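Local coordinates for protein putative mandelate racemase/muconate lactonizing enzyme (Bordetella bronchiseptica, PDB 3DDM) that is of unknown function but belongs to the mandelate racemase/muconate lactonizing enzyme family of the enolase superfamily, at residues N188-R193 with L222-L227. The protein carries 1 engineered substitution. Sequence-based numbering, arbitrary orientation.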
loop_
_atom_site.group_PDB
_atom_site.type_symbol
_atom_site.label_atom_id
_atom_site.label_comp_id
_atom_site.label_asym_id
_atom_site.label_seq_id
_atom_site.Cartn_x
_atom_site.Cartn_y
_atom_site.Cartn_z
ATOM N N ASN A 188 -6.266 -31.699 14.282
ATOM C CA ASN A 188 -5.632 -30.850 15.285
ATOM C C ASN A 188 -6.684 -30.225 16.184
ATOM O O ASN A 188 -6.607 -30.322 17.406
ATOM C CB ASN A 188 -4.829 -29.727 14.625
ATOM C CG ASN A 188 -3.587 -30.231 13.919
ATOM O OD1 ASN A 188 -3.108 -31.339 14.187
ATOM N ND2 ASN A 188 -3.039 -29.406 13.021
ATOM N N ALA A 189 -7.666 -29.580 15.564
ATOM C CA ALA A 189 -8.739 -28.924 16.298
ATOM C C ALA A 189 -9.352 -29.836 17.349
ATOM O O ALA A 189 -9.417 -29.481 18.521
ATOM C CB ALA A 189 -9.817 -28.446 15.330
ATOM N N LEU A 190 -9.791 -31.014 16.925
ATOM C CA LEU A 190 -10.418 -31.967 17.828
ATOM C C LEU A 190 -9.434 -32.571 18.827
ATOM O O LEU A 190 -9.770 -32.770 19.996
ATOM C CB LEU A 190 -11.103 -33.081 17.027
ATOM C CG LEU A 190 -12.156 -32.637 16.001
ATOM C CD1 LEU A 190 -12.754 -33.860 15.341
ATOM C CD2 LEU A 190 -13.251 -31.810 16.664
ATOM N N HIS A 191 -8.219 -32.858 18.373
ATOM C CA HIS A 191 -7.214 -33.439 19.254
ATOM C C HIS A 191 -6.914 -32.487 20.425
ATOM O O HIS A 191 -6.965 -32.880 21.596
ATOM C CB HIS A 191 -5.939 -33.741 18.461
ATOM C CG HIS A 191 -4.893 -34.462 19.253
ATOM N ND1 HIS A 191 -5.091 -35.727 19.766
ATOM C CD2 HIS A 191 -3.653 -34.084 19.648
ATOM C CE1 HIS A 191 -4.018 -36.096 20.445
ATOM N NE2 HIS A 191 -3.132 -35.118 20.390
ATOM N N VAL A 192 -6.613 -31.234 20.105
ATOM C CA VAL A 192 -6.319 -30.239 21.125
ATOM C C VAL A 192 -7.508 -30.019 22.058
ATOM O O VAL A 192 -7.326 -29.656 23.216
ATOM C CB VAL A 192 -5.930 -28.893 20.486
ATOM C CG1 VAL A 192 -5.656 -27.858 21.563
ATOM C CG2 VAL A 192 -4.712 -29.076 19.604
ATOM N N ARG A 193 -8.723 -30.223 21.558
ATOM C CA ARG A 193 -9.902 -30.043 22.398
ATOM C C ARG A 193 -9.947 -31.151 23.436
ATOM O O ARG A 193 -10.278 -30.913 24.598
ATOM C CB ARG A 193 -11.183 -30.067 21.562
ATOM C CG ARG A 193 -12.462 -30.170 22.397
ATOM C CD ARG A 193 -12.503 -29.136 23.515
ATOM N NE ARG A 193 -12.747 -27.786 23.022
ATOM C CZ ARG A 193 -12.511 -26.684 23.727
ATOM N NH1 ARG A 193 -12.020 -26.780 24.955
ATOM N NH2 ARG A 193 -12.770 -25.488 23.213
ATOM N N LEU A 222 -15.437 -28.237 12.076
ATOM C CA LEU A 222 -14.762 -27.766 13.280
ATOM C C LEU A 222 -15.734 -27.702 14.452
ATOM O O LEU A 222 -15.322 -27.776 15.607
ATOM C CB LEU A 222 -14.151 -26.375 13.064
ATOM C CG LEU A 222 -12.922 -26.248 12.159
ATOM C CD1 LEU A 222 -12.567 -24.784 12.015
ATOM C CD2 LEU A 222 -11.755 -27.025 12.738
ATOM N N GLY A 223 -17.021 -27.562 14.143
ATOM C CA GLY A 223 -18.050 -27.474 15.169
ATOM C C GLY A 223 -17.782 -28.245 16.449
ATOM O O GLY A 223 -17.834 -27.669 17.532
ATOM N N PRO A 224 -17.500 -29.556 16.363
ATOM C CA PRO A 224 -17.226 -30.387 17.541
ATOM C C PRO A 224 -16.064 -29.943 18.440
ATOM O O PRO A 224 -15.962 -30.389 19.587
ATOM C CB PRO A 224 -17.008 -31.777 16.940
ATOM C CG PRO A 224 -16.562 -31.488 15.550
ATOM C CD PRO A 224 -17.474 -30.373 15.142
ATOM N N ALA A 225 -15.195 -29.073 17.930
ATOM C CA ALA A 225 -14.072 -28.583 18.717
ATOM C C ALA A 225 -14.554 -27.507 19.688
ATOM O O ALA A 225 -13.822 -27.098 20.587
ATOM C CB ALA A 225 -13.002 -28.020 17.810
ATOM N N GLN A 226 -15.790 -27.054 19.502
ATOM C CA GLN A 226 -16.375 -26.028 20.363
ATOM C C GLN A 226 -15.501 -24.770 20.448
ATOM O O GLN A 226 -15.179 -24.294 21.537
ATOM C CB GLN A 226 -16.608 -26.602 21.762
ATOM C CG GLN A 226 -17.588 -27.768 21.793
ATOM C CD GLN A 226 -18.983 -27.382 21.300
ATOM O OE1 GLN A 226 -19.604 -26.456 21.821
ATOM N NE2 GLN A 226 -19.481 -28.102 20.299
ATOM N N LEU A 227 -15.131 -24.233 19.291
ATOM C CA LEU A 227 -14.291 -23.043 19.227
ATOM C C LEU A 227 -15.031 -21.789 19.682
ATOM O O LEU A 227 -16.245 -21.700 19.544
ATOM C CB LEU A 227 -13.779 -22.848 17.799
ATOM C CG LEU A 227 -13.032 -24.037 17.189
ATOM C CD1 LEU A 227 -12.585 -23.673 15.790
ATOM C CD2 LEU A 227 -11.827 -24.408 18.043
#
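Arg193 reaches from its helix to two successive carbonyls of the turn at 222-227, holding the first firmly and the second only weakly. NE gives a nearly straight hydrogen bond to Ala225 O (2.7 Å, 166° at the hydrogen); the oxygen lies in the guanidinium plane, while NE sits above the carbonyl plane. NH2 adds weak bonds to the same oxygen and to Gln226 O, at 3.2 Å from the latter. CG stands anti to the backbone N (chi1 168°), and bends at chi2 and chi3 curl the chain round Ala225 O. Arginine suits this buried place because its N-H groups can serve several carbonyls; NH1 bonds Thr200 O, just before strand 202-205.

The apolar contacts lie one turn back along the helix. Ala189, small enough for close approach, sets its CB 3.5 Å from Leu222 CD2 and 4.1 Å from Ala225 CB. Leu190 brings its CD2 branch over to Pro224 CG at 3.5 Å, the two side chains crossing obliquely, and also touches Ala225 CB. Proline offers a compact apolar ring in the short 3-10 turn.

The contact thus joins outer helix 182-196 to the loop leading from helix 212-222 into strand 229-231, in the beta/alpha-barrel domain characteristic of the enolase superfamily.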